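Local coordinates for 27kDa outer membrane protein (Silicibacter pomeroyi, PDB 3GYK) that probably acts as a thiol-disulfide oxidoreductase, through a DsbA-like thioredoxin domain that makes up most of the crystallised fragment, at residues 138-143 with 152-157; 148-153 with 165-170; 22-27 with 170-175. One frame throughout, in Å; residues are numbered along the deposited sequence. Where two conformers were deposited one is given.

All three contacts lay a helix or its end on one sheet, as helices pack on the central sheet of the thioredoxin fold. In that sheet strands 24-30, 147-150 and 153-155 are neighbours in that order. Contact 1 joins the end of helix 124-140 to the outermost of these strands, while contacts 2 and 3 share the final helix, 161-174. The centres of contacts 2 and 3 are about 6 Å apart; those of contacts 1 and 2 are about 12 Å apart, those of contacts 1 and 3 about 16 Å. Contact 3 ties the C-terminal helix to an early strand and spans nearly the whole chain; the other two are nested inside the loop it closes.

Contact 1 of 3, residues 138-143 with 152-157; sequences QKLGFN and DALVPG
Leu140 and Phe142 meet Leu154 and Pro156 where a helix of this thioredoxin-like fold ends over an outermost strand of its sheet, 153-155. The helix finishes in a Schellman motif, in which Gly141 takes a positive phi of 78° and Gly141 N bonds back to Gln138 O. Leu140, before the glycine, and Phe142, after it, both touch Leu154.

The contact between the segments is apolar. Leu140 and Leu154 cross nearly perpendicularly, their branches meeting through Leu140 CD2 and Leu154 CD2 at 3.9 Å. The other methyl of Leu154, CD1, packs on the carbonyl oxygen of Leu140. Phe142 lies deeper: with CG anti to the carbonyl carbon (chi1 -64°) its ring nears the strand, Phe142 CZ coming 4.2 Å from Leu154 CD2. Leu140 CB sits 3.8 Å above the ring plane, over the centre, and Val149 of the neighbouring strand touches both Leu140 and Phe142. The same ring makes an edge-to-face pair with Phe29.

Pro156, at the centre of an inverse gamma turn closed by Gly157 N and Val155 O, leads the chain off the strand. The Pro156 and Phe142 side chains cross at about a right angle, and Pro156 CB comes within 3.7 Å of Phe142 CD1.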
loop_
_atom_site.group_PDB
_atom_site.type_symbol
_atom_site.label_atom_id
_atom_site.label_comp_id
_atom_site.label_asym_id
_atom_site.label_seq_id
_atom_site.Cartn_x
_atom_site.Cartn_y
_atom_site.Cartn_z
ATOM N N GLN A 138 7.823 8.487 9.712
ATOM C CA GLN A 138 8.820 9.181 10.520
ATOM C C GLN A 138 9.029 8.431 11.832
ATOM O O GLN A 138 10.169 8.272 12.285
ATOM C CB GLN A 138 8.465 10.652 10.774
ATOM C CG GLN A 138 9.464 11.366 11.724
ATOM C CD GLN A 138 9.515 12.862 11.550
ATOM O OE1 GLN A 138 9.415 13.371 10.441
ATOM N NE2 GLN A 138 9.691 13.583 12.654
ATOM N N LYS A 139 7.935 7.940 12.413
ATOM C CA LYS A 139 7.999 7.261 13.721
ATOM C C LYS A 139 8.880 6.003 13.612
ATOM O O LYS A 139 9.688 5.713 14.532
ATOM C CB LYS A 139 6.578 6.877 14.154
ATOM C CG LYS A 139 6.484 6.159 15.527
ATOM C CD LYS A 139 6.702 7.131 16.673
ATOM C CE LYS A 139 6.559 6.452 18.030
ATOM N NZ LYS A 139 7.405 7.129 19.069
ATOM N N LEU A 140 8.748 5.308 12.487
ATOM C CA LEU A 140 9.410 3.994 12.275
ATOM C C LEU A 140 10.833 4.133 11.726
ATOM O O LEU A 140 11.520 3.130 11.584
ATOM C CB LEU A 140 8.570 3.111 11.352
ATOM C CG LEU A 140 7.185 2.779 11.937
ATOM C CD1 LEU A 140 6.340 2.062 10.885
ATOM C CD2 LEU A 140 7.326 2.005 13.267
ATOM N N GLY A 141 11.241 5.364 11.396
ATOM C CA GLY A 141 12.571 5.639 10.831
ATOM C C GLY A 141 12.691 5.287 9.339
ATOM O O GLY A 141 13.799 5.051 8.854
ATOM N N PHE A 142 11.584 5.245 8.605
ATOM C CA PHE A 142 11.638 4.925 7.185
ATOM C C PHE A 142 12.037 6.166 6.392
ATOM O O PHE A 142 11.428 7.255 6.547
ATOM C CB PHE A 142 10.287 4.411 6.676
ATOM C CG PHE A 142 9.849 3.100 7.302
ATOM C CD1 PHE A 142 10.781 2.231 7.932
ATOM C CD2 PHE A 142 8.515 2.735 7.251
ATOM C CE1 PHE A 142 10.372 1.009 8.486
ATOM C CE2 PHE A 142 8.094 1.515 7.798
ATOM C CZ PHE A 142 9.027 0.643 8.403
ATOM N N ASN A 143 13.044 6.003 5.539
ATOM C CA ASN A 143 13.602 7.144 4.806
ATOM C C ASN A 143 13.067 7.181 3.384
ATOM O O ASN A 143 13.286 8.148 2.684
ATOM C CB ASN A 143 15.137 7.013 4.731
ATOM C CG ASN A 143 15.801 8.276 4.246
ATOM O OD1 ASN A 143 15.698 9.339 4.870
ATOM N ND2 ASN A 143 16.498 8.173 3.113
ATOM N N ASP A 152 6.093 -7.422 14.675
ATOM C CA ASP A 152 6.940 -6.561 15.512
ATOM C C ASP A 152 8.223 -6.111 14.822
ATOM O O ASP A 152 8.954 -5.284 15.377
ATOM C CB ASP A 152 7.292 -7.259 16.815
ATOM C CG ASP A 152 6.105 -7.416 17.730
ATOM O OD1 ASP A 152 5.183 -6.593 17.696
ATOM O OD2 ASP A 152 6.120 -8.366 18.520
ATOM N N ALA A 153 8.505 -6.666 13.655
ATOM C CA ALA A 153 9.772 -6.419 12.953
ATOM C C ALA A 153 9.636 -5.275 11.953
ATOM O O ALA A 153 8.614 -5.140 11.267
ATOM C CB ALA A 153 10.261 -7.675 12.253
ATOM N N LEU A 154 10.683 -4.459 11.876
ATOM C CA LEU A 154 10.770 -3.438 10.829
ATOM C C LEU A 154 11.730 -3.911 9.756
ATOM O O LEU A 154 12.859 -4.364 10.059
ATOM C CB LEU A 154 11.216 -2.110 11.420
ATOM C CG LEU A 154 10.329 -1.538 12.547
ATOM C CD1 LEU A 154 10.874 -0.170 12.997
ATOM C CD2 LEU A 154 8.868 -1.419 12.089
ATOM N N VAL A 155 11.259 -3.840 8.512
ATOM C CA VAL A 155 12.019 -4.319 7.335
ATOM C C VAL A 155 12.058 -3.158 6.316
ATOM O O VAL A 155 11.274 -3.129 5.339
ATOM C CB VAL A 155 11.375 -5.587 6.725
ATOM C CG1 VAL A 155 12.190 -6.086 5.542
ATOM C CG2 VAL A 155 11.300 -6.723 7.801
ATOM N N PRO A 156 12.928 -2.178 6.562
ATOM C CA PRO A 156 12.870 -0.913 5.790
ATOM C C PRO A 156 13.633 -1.033 4.464
ATOM O O PRO A 156 14.714 -0.439 4.285
ATOM C CB PRO A 156 13.557 0.079 6.721
ATOM C CG PRO A 156 14.599 -0.779 7.456
ATOM C CD PRO A 156 13.883 -2.102 7.682
ATOM N N GLY A 157 13.079 -1.802 3.538
ATOM C CA GLY A 157 13.716 -1.880 2.221
ATOM C C GLY A 157 13.018 -2.883 1.335
ATOM O O GLY A 157 12.086 -3.575 1.771
#

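Contact 2 of 3, residues 148-153 with 165-170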
loop_
_atom_site.group_PDB
_atom_site.type_symbol
_atom_site.label_atom_id
_atom_site.label_comp_id
_atom_site.label_asym_id
_atom_site.label_seq_id
_atom_site.Cartn_x
_atom_site.Cartn_y
_atom_site.Cartn_z
ATOM N N PHE A 148 8.671 -1.973 4.933
ATOM C CA PHE A 148 7.691 -2.927 5.443
ATOM C C PHE A 148 7.745 -3.039 6.966
ATOM O O PHE A 148 8.780 -2.848 7.599
ATOM C CB PHE A 148 7.951 -4.332 4.863
ATOM C CG PHE A 148 7.786 -4.419 3.370
ATOM C CD1 PHE A 148 6.557 -4.749 2.812
ATOM C CD2 PHE A 148 8.875 -4.218 2.528
ATOM C CE1 PHE A 148 6.401 -4.859 1.396
ATOM C CE2 PHE A 148 8.734 -4.307 1.132
ATOM C CZ PHE A 148 7.477 -4.625 0.566
ATOM N N VAL A 149 6.599 -3.399 7.538
ATOM C CA VAL A 149 6.528 -3.864 8.928
ATOM C C VAL A 149 5.989 -5.272 8.823
ATOM O O VAL A 149 5.049 -5.523 8.057
ATOM C CB VAL A 149 5.501 -3.028 9.762
ATOM C CG1 VAL A 149 5.407 -3.548 11.202
ATOM C CG2 VAL A 149 5.864 -1.532 9.757
ATOM N N VAL A 150 6.584 -6.206 9.562
ATOM C CA VAL A 150 6.065 -7.570 9.616
ATOM C C VAL A 150 5.887 -7.873 11.102
ATOM O O VAL A 150 6.864 -8.214 11.790
ATOM C CB VAL A 150 7.008 -8.626 8.977
ATOM C CG1 VAL A 150 6.349 -10.055 9.044
ATOM C CG2 VAL A 150 7.362 -8.217 7.522
ATOM N N GLU A 151 4.647 -7.713 11.585
ATOM C CA GLU A 151 4.321 -7.824 13.028
ATOM C C GLU A 151 5.246 -6.881 13.801
ATOM O O GLU A 151 5.200 -5.690 13.578
ATOM C CB GLU A 151 4.407 -9.262 13.573
ATOM C CG GLU A 151 3.197 -10.128 13.372
ATOM C CD GLU A 151 1.886 -9.537 13.897
ATOM O OE1 GLU A 151 1.692 -9.461 15.120
ATOM O OE2 GLU A 151 1.026 -9.231 13.074
ATOM N N ASP A 152 6.093 -7.422 14.675
ATOM C CA ASP A 152 6.940 -6.561 15.512
ATOM C C ASP A 152 8.223 -6.111 14.822
ATOM O O ASP A 152 8.954 -5.284 15.377
ATOM C CB ASP A 152 7.292 -7.259 16.815
ATOM C CG ASP A 152 6.105 -7.416 17.730
ATOM O OD1 ASP A 152 5.183 -6.593 17.696
ATOM O OD2 ASP A 152 6.120 -8.366 18.520
ATOM N N ALA A 153 8.505 -6.666 13.655
ATOM C CA ALA A 153 9.772 -6.419 12.953
ATOM C C ALA A 153 9.636 -5.275 11.953
ATOM O O ALA A 153 8.614 -5.140 11.267
ATOM C CB ALA A 153 10.261 -7.675 12.253
ATOM N N GLN A 165 8.434 -14.153 3.420
ATOM C CA GLN A 165 7.927 -15.384 4.030
ATOM C C GLN A 165 8.732 -15.754 5.269
ATOM O O GLN A 165 8.156 -16.176 6.278
ATOM C CB GLN A 165 7.901 -16.542 3.021
ATOM C CG GLN A 165 7.209 -17.811 3.521
ATOM C CD GLN A 165 5.710 -17.594 3.669
ATOM O OE1 GLN A 165 4.995 -17.502 2.669
ATOM N NE2 GLN A 165 5.234 -17.483 4.910
ATOM N N ASP A 166 10.054 -15.597 5.203
ATOM C CA ASP A 166 10.884 -15.869 6.374
ATOM C C ASP A 166 10.482 -14.966 7.544
ATOM O O ASP A 166 10.407 -15.431 8.684
ATOM C CB ASP A 166 12.368 -15.700 6.059
ATOM C CG ASP A 166 13.243 -15.949 7.271
ATOM O OD1 ASP A 166 13.165 -17.052 7.838
ATOM O OD2 ASP A 166 14.001 -15.041 7.663
ATOM N N ALA A 167 10.221 -13.690 7.258
ATOM C CA ALA A 167 9.843 -12.727 8.300
ATOM C C ALA A 167 8.495 -13.119 8.905
ATOM O O ALA A 167 8.301 -13.071 10.134
ATOM C CB ALA A 167 9.819 -11.297 7.744
ATOM N N VAL A 168 7.574 -13.535 8.034
ATOM C CA VAL A 168 6.264 -13.990 8.482
ATOM C C VAL A 168 6.428 -15.235 9.364
ATOM O O VAL A 168 5.841 -15.323 10.462
ATOM C CB VAL A 168 5.340 -14.290 7.279
ATOM C CG1 VAL A 168 4.114 -15.128 7.702
ATOM C CG2 VAL A 168 4.905 -12.983 6.636
ATOM N N ASP A 169 7.205 -16.213 8.887
ATOM C CA ASP A 169 7.389 -17.457 9.656
ATOM C C ASP A 169 8.007 -17.175 11.032
ATOM O O ASP A 169 7.625 -17.780 12.042
ATOM C CB ASP A 169 8.260 -18.475 8.892
ATOM C CG ASP A 169 7.591 -18.991 7.606
ATOM O OD1 ASP A 169 6.358 -18.825 7.421
ATOM O OD2 ASP A 169 8.320 -19.565 6.773
ATOM N N ARG A 170 8.971 -16.260 11.061
ATOM C CA ARG A 170 9.653 -15.902 12.328
ATOM C C ARG A 170 8.682 -15.258 13.315
ATOM O O ARG A 170 8.727 -15.539 14.512
ATOM C CB ARG A 170 10.838 -14.959 12.063
ATOM C CG ARG A 170 12.076 -15.716 11.688
ATOM C CD ARG A 170 13.227 -14.811 11.229
ATOM N NE ARG A 170 14.166 -15.619 10.451
ATOM C CZ ARG A 170 15.078 -16.438 10.982
ATOM N NH1 ARG A 170 15.204 -16.548 12.305
ATOM N NH2 ARG A 170 15.875 -17.147 10.187
#
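Val150 meets the last helix through its two methyls, which share the work against Ala167. Val150 CG1 and CG2 each lie 3.9 Å from Ala167 CB, so the alanine methyl is met by both branches of the valine. With CG1 anti to the backbone N (chi1 -178°), that branch also reaches the helix backbone, 3.7 Å from Ala167 C. The same methyl touches Val168 CG2 more loosely, at 4.1 Å. The small alanine lets the helix backbone come close to the strand, and the contact is purely apolar and buried.

Further out, a type II' turn from Val150 to Ala153 sets the valine at the end of its strand; it is closed by Val150 N to Ala153 O and Ala153 N to Val150 O, both 2.9 Å. On the helix, Gln165 NE2 bonds to Asp169 OD1 one turn on, at 3.1 Å, and also to Asp51 OD2. At the turn, Glu151 pairs with Arg5 and accepts a bond from Thr25 N.

Helix 161-174 thus lies on strand 147-150, which runs antiparallel to both strand 24-30 and strand 153-155 in the sheet; Val150 also touches Val24 of strand 24-30.

Contact 3 of 3, residues 22-27 with 170-175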
loop_
_atom_site.group_PDB
_atom_site.type_symbol
_atom_site.label_atom_id
_atom_site.label_comp_id
_atom_site.label_asym_id
_atom_site.label_seq_id
_atom_site.Cartn_x
_atom_site.Cartn_y
_atom_site.Cartn_z
ATOM N N GLY A 22 -5.889 -12.759 9.240
ATOM C CA GLY A 22 -4.602 -13.471 9.213
ATOM C C GLY A 22 -3.834 -13.207 10.503
ATOM O O GLY A 22 -4.047 -12.172 11.122
ATOM N N ASP A 23 -2.996 -14.137 10.930
ATOM C CA ASP A 23 -2.347 -14.001 12.264
ATOM C C ASP A 23 -1.048 -13.201 12.241
ATOM O O ASP A 23 -0.465 -12.950 13.300
ATOM C CB ASP A 23 -2.146 -15.361 12.944
ATOM C CG ASP A 23 -1.095 -16.220 12.264
ATOM O OD1 ASP A 23 -0.626 -15.873 11.156
ATOM O OD2 ASP A 23 -0.765 -17.276 12.843
ATOM N N VAL A 24 -0.597 -12.839 11.045
ATOM C CA VAL A 24 0.562 -11.945 10.852
ATOM C C VAL A 24 0.127 -10.813 9.927
ATOM O O VAL A 24 -0.413 -11.067 8.824
ATOM C CB VAL A 24 1.757 -12.694 10.251
ATOM C CG1 VAL A 24 2.912 -11.731 9.876
ATOM C CG2 VAL A 24 2.239 -13.737 11.216
ATOM N N THR A 25 0.350 -9.572 10.371
ATOM C CA THR A 25 0.127 -8.397 9.513
ATOM C C THR A 25 1.425 -7.888 8.905
ATOM O O THR A 25 2.416 -7.666 9.628
ATOM C CB THR A 25 -0.544 -7.241 10.294
ATOM O OG1 THR A 25 -1.825 -7.674 10.741
ATOM C CG2 THR A 25 -0.755 -6.006 9.397
ATOM N N VAL A 26 1.407 -7.713 7.585
ATOM C CA VAL A 26 2.508 -7.070 6.860
ATOM C C VAL A 26 2.024 -5.708 6.426
ATOM O O VAL A 26 0.968 -5.612 5.782
ATOM C CB VAL A 26 2.940 -7.891 5.613
ATOM C CG1 VAL A 26 3.940 -7.086 4.753
ATOM C CG2 VAL A 26 3.520 -9.231 6.039
ATOM N N VAL A 27 2.748 -4.652 6.790
ATOM C CA VAL A 27 2.378 -3.317 6.318
ATOM C C VAL A 27 3.374 -2.900 5.246
ATOM O O VAL A 27 4.571 -3.065 5.452
ATOM C CB VAL A 27 2.438 -2.288 7.476
ATOM C CG1 VAL A 27 2.004 -0.918 6.981
ATOM C CG2 VAL A 27 1.534 -2.755 8.662
ATOM N N ARG A 170 8.971 -16.260 11.061
ATOM C CA ARG A 170 9.653 -15.902 12.328
ATOM C C ARG A 170 8.682 -15.258 13.315
ATOM O O ARG A 170 8.727 -15.539 14.512
ATOM C CB ARG A 170 10.838 -14.959 12.063
ATOM C CG ARG A 170 12.076 -15.716 11.688
ATOM C CD ARG A 170 13.227 -14.811 11.229
ATOM N NE ARG A 170 14.166 -15.619 10.451
ATOM C CZ ARG A 170 15.078 -16.438 10.982
ATOM N NH1 ARG A 170 15.204 -16.548 12.305
ATOM N NH2 ARG A 170 15.875 -17.147 10.187
ATOM N N ALA A 171 7.803 -14.409 12.789
ATOM C CA ALA A 171 6.789 -13.745 13.597
ATOM C C ALA A 171 5.873 -14.765 14.241
ATOM O O ALA A 171 5.529 -14.650 15.422
ATOM C CB ALA A 171 5.983 -12.721 12.736
ATOM N N ARG A 172 5.510 -15.798 13.481
ATOM C CA ARG A 172 4.639 -16.842 14.024
ATOM C C ARG A 172 5.355 -17.638 15.090
ATOM O O ARG A 172 4.761 -17.974 16.114
ATOM C CB ARG A 172 4.137 -17.775 12.924
ATOM C CG ARG A 172 3.214 -17.073 11.984
ATOM C CD ARG A 172 2.443 -18.047 11.109
ATOM N NE ARG A 172 1.533 -17.303 10.239
ATOM C CZ ARG A 172 1.576 -17.333 8.907
ATOM N NH1 ARG A 172 2.445 -18.127 8.279
ATOM N NH2 ARG A 172 0.704 -16.623 8.207
ATOM N N LYS A 173 6.627 -17.937 14.851
ATOM C CA LYS A 173 7.420 -18.673 15.842
ATOM C C LYS A 173 7.520 -17.890 17.152
ATOM O O LYS A 173 7.466 -18.477 18.230
ATOM C CB LYS A 173 8.812 -18.990 15.299
ATOM C CG LYS A 173 8.967 -20.405 14.759
ATOM C CD LYS A 173 8.759 -20.467 13.254
ATOM C CE LYS A 173 9.229 -21.796 12.658
ATOM N NZ LYS A 173 9.264 -21.743 11.160
ATOM N N ALA A 174 7.638 -16.570 17.041
ATOM C CA ALA A 174 7.838 -15.688 18.195
ATOM C C ALA A 174 6.564 -15.345 18.962
ATOM O O ALA A 174 6.638 -14.865 20.090
ATOM C CB ALA A 174 8.540 -14.407 17.764
ATOM N N ALA A 175 5.407 -15.600 18.355
ATOM C CA ALA A 175 4.128 -15.142 18.904
ATOM C C ALA A 175 3.748 -15.906 20.174
ATOM O O ALA A 175 3.056 -15.369 21.052
ATOM C CB ALA A 175 3.020 -15.266 17.845
ATOM O OXT ALA A 175 4.100 -17.088 20.350
#
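Two side-chain conformations bring Asp23 and Arg172 together. In Asp23, chi1 of 70° places the carboxylate between the backbone N and the carbonyl carbon, while Arg172 has its CG beside the backbone N and then runs extended from CG to NE, carrying the guanidinium from the helix across to the start of the strand. The two side chains cross at about a right angle, with the carboxylate and guanidinium planes 32° apart.

The grip is centred on a single oxygen. Arg172 NE donates to Asp23 OD1 at 2.7 Å, almost straight at 167°; it meets the syn lone pair of OD1, and that oxygen lies close to the guanidinium plane. Arg172 NH2 adds a weak bond to Asp23 OD1 at 3.3 Å. Arg172 NH1 forms a salt bridge with Asp51 OD2, so that two carboxylates probably share in balancing its charge.

The aliphatic part of the arginine is used as well: Val24 CG2 rests 3.6 Å from Arg172 CG, crossing that chain, and meets Ala171 CB at 4.2 Å. A leucine in place of Arg172 would probably leave both Asp23 and Asp51 without their shared positive partner, setting the Asp23 carboxylate freer to turn at the strand's entrance.

Val24 also touches Val150, and its strand is paired by backbone bonds with strand 54-60, Val24 bonding to Arg55. The contact therefore packs the C-terminal helix on a central strand of the sheet, the helix-on-sheet layering characteristic of the thioredoxin fold.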